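Local coordinates for protein MarR family transcriptional regulator (Staphylococcus epidermidis, PDB 5HLI) that probably binds DNA as a dimeric MarR-type transcriptional regulator and probably responds to oxidation by forming a disulfide, at residues A[50-61]-A[96-106]. The protein carries 1 engineered substitution. Numbering follows the deposited sequence.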
loop_
_atom_site.group_PDB
_atom_site.type_symbol
_atom_site.label_atom_id
_atom_site.label_comp_id
_atom_site.label_asym_id
_atom_site.label_seq_id
_atom_site.Cartn_x
_atom_site.Cartn_y
_atom_site.Cartn_z
ATOM N N LEU A 50 0.636 22.928 -0.278
ATOM C CA LEU A 50 0.151 24.254 0.092
ATOM C C LEU A 50 0.381 24.529 1.572
ATOM O O LEU A 50 0.679 25.663 1.960
ATOM C CB LEU A 50 -1.330 24.394 -0.257
ATOM C CG LEU A 50 -1.662 24.538 -1.743
ATOM C CD1 LEU A 50 -3.161 24.473 -1.959
ATOM C CD2 LEU A 50 -1.106 25.843 -2.286
ATOM N N TRP A 51 0.250 23.502 2.414
ATOM C CA TRP A 51 0.514 23.675 3.837
ATOM C C TRP A 51 1.996 23.878 4.126
ATOM O O TRP A 51 2.344 24.324 5.224
ATOM C CB TRP A 51 -0.028 22.475 4.617
ATOM C CG TRP A 51 -1.527 22.464 4.706
ATOM C CD1 TRP A 51 -2.354 23.551 4.731
ATOM C CD2 TRP A 51 -2.379 21.313 4.766
ATOM N NE1 TRP A 51 -3.664 23.149 4.811
ATOM C CE2 TRP A 51 -3.708 21.780 4.833
ATOM C CE3 TRP A 51 -2.148 19.934 4.774
ATOM C CZ2 TRP A 51 -4.801 20.918 4.904
ATOM C CZ3 TRP A 51 -3.236 19.078 4.844
ATOM C CH2 TRP A 51 -4.545 19.574 4.909
ATOM N N GLU A 52 2.872 23.562 3.170
ATOM C CA GLU A 52 4.293 23.868 3.284
ATOM C C GLU A 52 4.633 25.234 2.701
ATOM O O GLU A 52 5.435 25.972 3.283
ATOM C CB GLU A 52 5.131 22.792 2.588
ATOM C CG GLU A 52 5.019 21.415 3.221
ATOM C CD GLU A 52 5.572 21.381 4.633
ATOM O OE1 GLU A 52 6.789 21.614 4.802
ATOM O OE2 GLU A 52 4.789 21.126 5.575
ATOM N N GLU A 53 4.038 25.582 1.561
ATOM C CA GLU A 53 4.303 26.851 0.892
ATOM C C GLU A 53 3.000 27.370 0.303
ATOM O O GLU A 53 2.411 26.725 -0.569
ATOM C CB GLU A 53 5.366 26.691 -0.200
ATOM C CG GLU A 53 5.646 27.963 -0.981
ATOM C CD GLU A 53 6.590 27.740 -2.147
ATOM O OE1 GLU A 53 7.088 26.605 -2.305
ATOM O OE2 GLU A 53 6.829 28.698 -2.909
ATOM N N ASN A 54 2.561 28.531 0.775
ATOM C CA ASN A 54 1.284 29.112 0.370
ATOM C C ASN A 54 1.406 30.632 0.325
ATOM O O ASN A 54 1.884 31.235 1.283
ATOM C CB ASN A 54 0.176 28.687 1.339
ATOM C CG ASN A 54 -1.108 29.474 1.153
ATOM O OD1 ASN A 54 -1.809 29.319 0.152
ATOM N ND2 ASN A 54 -1.428 30.317 2.128
ATOM N N PRO A 55 0.986 31.259 -0.787
ATOM C CA PRO A 55 0.389 30.653 -1.984
ATOM C C PRO A 55 1.402 29.976 -2.907
ATOM O O PRO A 55 2.606 30.034 -2.661
ATOM C CB PRO A 55 -0.242 31.853 -2.689
ATOM C CG PRO A 55 0.680 32.976 -2.353
ATOM C CD PRO A 55 1.096 32.723 -0.922
ATOM N N GLN A 56 0.894 29.331 -3.955
ATOM C CA GLN A 56 1.708 28.736 -5.002
ATOM C C GLN A 56 0.999 28.905 -6.334
ATOM O O GLN A 56 -0.232 28.888 -6.403
ATOM C CB GLN A 56 1.962 27.239 -4.775
ATOM C CG GLN A 56 2.974 26.905 -3.707
ATOM C CD GLN A 56 3.315 25.434 -3.706
ATOM O OE1 GLN A 56 3.673 24.872 -4.741
ATOM N NE2 GLN A 56 3.193 24.796 -2.549
ATOM N N THR A 57 1.785 29.059 -7.392
ATOM C CA THR A 57 1.203 29.002 -8.720
ATOM C C THR A 57 0.862 27.557 -9.070
ATOM O O THR A 57 1.339 26.607 -8.443
ATOM C CB THR A 57 2.155 29.587 -9.762
ATOM O OG1 THR A 57 3.344 28.787 -9.828
ATOM C CG2 THR A 57 2.522 31.027 -9.411
ATOM N N LEU A 58 0.002 27.404 -10.076
ATOM C CA LEU A 58 -0.310 26.076 -10.591
ATOM C C LEU A 58 0.952 25.348 -11.042
ATOM O O LEU A 58 1.118 24.151 -10.778
ATOM C CB LEU A 58 -1.314 26.200 -11.736
ATOM C CG LEU A 58 -1.525 25.021 -12.684
ATOM C CD1 LEU A 58 -2.081 23.836 -11.946
ATOM C CD2 LEU A 58 -2.460 25.425 -13.808
ATOM N N ASN A 59 1.863 26.061 -11.708
ATOM C CA ASN A 59 3.095 25.430 -12.173
ATOM C C ASN A 59 3.985 25.013 -11.008
ATOM O O ASN A 59 4.634 23.961 -11.064
ATOM C CB ASN A 59 3.843 26.374 -13.115
ATOM C CG ASN A 59 3.175 26.492 -14.472
ATOM O OD1 ASN A 59 2.456 25.588 -14.905
ATOM N ND2 ASN A 59 3.410 27.607 -15.150
ATOM N N SER A 60 4.026 25.819 -9.943
ATOM C CA SER A 60 4.828 25.463 -8.775
ATOM C C SER A 60 4.299 24.200 -8.103
ATOM O O SER A 60 5.080 23.356 -7.648
ATOM C CB SER A 60 4.855 26.622 -7.781
ATOM O OG SER A 60 5.424 26.219 -6.548
ATOM N N ILE A 61 2.975 24.057 -8.026
ATOM C CA ILE A 61 2.394 22.832 -7.482
ATOM C C ILE A 61 2.763 21.642 -8.357
ATOM O O ILE A 61 3.067 20.553 -7.855
ATOM C CB ILE A 61 0.868 22.981 -7.338
ATOM C CG1 ILE A 61 0.541 24.157 -6.412
ATOM C CG2 ILE A 61 0.248 21.687 -6.819
ATOM C CD1 ILE A 61 -0.943 24.436 -6.265
ATOM N N GLN A 96 -0.343 33.705 -14.683
ATOM C CA GLN A 96 -0.267 32.507 -13.869
ATOM C C GLN A 96 -1.605 32.254 -13.182
ATOM O O GLN A 96 -2.465 33.134 -13.090
ATOM C CB GLN A 96 0.843 32.637 -12.827
ATOM C CG GLN A 96 2.219 32.907 -13.416
ATOM C CD GLN A 96 3.196 33.434 -12.383
ATOM O OE1 GLN A 96 2.806 34.113 -11.434
ATOM N NE2 GLN A 96 4.474 33.121 -12.562
ATOM N N LEU A 97 -1.779 31.024 -12.709
ATOM C CA LEU A 97 -2.908 30.667 -11.860
ATOM C C LEU A 97 -2.387 30.577 -10.432
ATOM O O LEU A 97 -1.637 29.657 -10.096
ATOM C CB LEU A 97 -3.547 29.352 -12.303
ATOM C CG LEU A 97 -4.819 28.957 -11.544
ATOM C CD1 LEU A 97 -5.967 29.897 -11.882
ATOM C CD2 LEU A 97 -5.197 27.509 -11.834
ATOM N N ILE A 98 -2.769 31.540 -9.599
ATOM C CA ILE A 98 -2.294 31.605 -8.222
ATOM C C ILE A 98 -3.284 30.867 -7.331
ATOM O O ILE A 98 -4.478 31.188 -7.313
ATOM C CB ILE A 98 -2.109 33.059 -7.765
ATOM C CG1 ILE A 98 -1.048 33.753 -8.624
ATOM C CG2 ILE A 98 -1.729 33.109 -6.290
ATOM C CD1 ILE A 98 -0.845 35.209 -8.283
ATOM N N ILE A 99 -2.789 29.878 -6.591
ATOM C CA ILE A 99 -3.608 29.065 -5.699
ATOM C C ILE A 99 -3.336 29.502 -4.269
ATOM O O ILE A 99 -2.182 29.513 -3.825
ATOM C CB ILE A 99 -3.310 27.567 -5.881
ATOM C CG1 ILE A 99 -3.478 27.171 -7.349
ATOM C CG2 ILE A 99 -4.210 26.727 -4.982
ATOM C CD1 ILE A 99 -4.871 27.425 -7.895
ATOM N N THR A 100 -4.394 29.865 -3.545
ATOM C CA THR A 100 -4.267 30.344 -2.177
ATOM C C THR A 100 -5.253 29.602 -1.289
ATOM O O THR A 100 -6.431 29.473 -1.636
ATOM C CB THR A 100 -4.516 31.855 -2.092
ATOM O OG1 THR A 100 -3.791 32.518 -3.137
ATOM C CG2 THR A 100 -4.058 32.394 -0.747
ATOM N N LEU A 101 -4.770 29.119 -0.148
ATOM C CA LEU A 101 -5.647 28.474 0.819
ATOM C C LEU A 101 -6.699 29.455 1.323
ATOM O O LEU A 101 -6.401 30.619 1.600
ATOM C CB LEU A 101 -4.831 27.940 1.998
ATOM C CG LEU A 101 -3.908 26.741 1.759
ATOM C CD1 LEU A 101 -2.898 26.624 2.889
ATOM C CD2 LEU A 101 -4.720 25.460 1.636
ATOM N N THR A 102 -7.938 28.985 1.428
ATOM C CA THR A 102 -8.949 29.755 2.132
ATOM C C THR A 102 -8.657 29.731 3.631
ATOM O O THR A 102 -7.793 28.990 4.111
ATOM C CB THR A 102 -10.349 29.200 1.858
ATOM O OG1 THR A 102 -10.440 27.854 2.346
ATOM C CG2 THR A 102 -10.648 29.211 0.365
ATOM N N ASP A 103 -9.379 30.572 4.376
ATOM C CA ASP A 103 -9.298 30.502 5.832
ATOM C C ASP A 103 -9.638 29.102 6.323
ATOM O O ASP A 103 -8.962 28.562 7.206
ATOM C CB ASP A 103 -10.231 31.533 6.470
ATOM C CG ASP A 103 -9.743 32.956 6.284
ATOM O OD1 ASP A 103 -8.533 33.144 6.040
ATOM O OD2 ASP A 103 -10.569 33.889 6.394
ATOM N N ASN A 104 -10.677 28.493 5.747
ATOM C CA ASN A 104 -11.026 27.123 6.108
ATOM C C ASN A 104 -9.923 26.147 5.712
ATOM O O ASN A 104 -9.565 25.259 6.494
ATOM C CB ASN A 104 -12.352 26.735 5.458
ATOM C CG ASN A 104 -12.630 25.248 5.542
ATOM O OD1 ASN A 104 -12.919 24.720 6.615
ATOM N ND2 ASN A 104 -12.553 24.566 4.406
ATOM N N GLY A 105 -9.369 26.298 4.506
ATOM C CA GLY A 105 -8.285 25.421 4.084
ATOM C C GLY A 105 -7.083 25.493 5.006
ATOM O O GLY A 105 -6.424 24.483 5.269
ATOM N N GLN A 106 -6.783 26.686 5.514
ATOM C CA GLN A 106 -5.694 26.829 6.473
ATOM C C GLN A 106 -6.043 26.171 7.804
ATOM O O GLN A 106 -5.227 25.441 8.384
ATOM C CB GLN A 106 -5.369 28.312 6.663
ATOM C CG GLN A 106 -4.064 28.568 7.402
ATOM C CD GLN A 106 -2.852 28.393 6.511
ATOM O OE1 GLN A 106 -2.592 29.217 5.639
ATOM N NE2 GLN A 106 -2.110 27.320 6.723
HETATM O O HOH W 1 -4.250 31.452 2.958
HETATM O O HOH W 2 0.742 28.968 -13.213
#
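Gln56 and Ile99 pair in the antiparallel sheet of a winged helix-turn-helix domain, the DNA-binding fold of the MarR family. Strand 56-57 is an edge strand beside the wing strand 97-101. Gln56 N gives to Ile99 O at 3.1 Å, and Ile99 N gives to Gln56 O at 2.7 Å. Leu58 N, at the start of helix 58-65, adds a bond to Leu97 O. In the core, Ile99 CG2 meets Leu50 CD1 and Ile99 CG1 meets Ile61 CD1, both at 3.9 Å; Leu50 and Ile61 each cross Ile99 at about a right angle. Leu101 CD2 packs on Leu50 CB and CD1, the two side chains running past each other in opposite directions. Leu101 CD1 lies 3.6 Å from Trp51 CD1, oblique to the indole. The ring edge of Trp51 then reaches helix 103-117: NE1 donates to Gly105 O at 3.1 Å, with the acceptor in the ring plane but NE1 34° off the carbonyl plane. Asn54 has CG anti to the backbone N (chi1 168°), which carries its amide over to the wing strand. A water accepts from Asn54 ND2 and donates to Leu101 O. Asn54 OD1 accepts a hydrogen bond from Leu101 N at 3.0 Å, nearly straight at 172°.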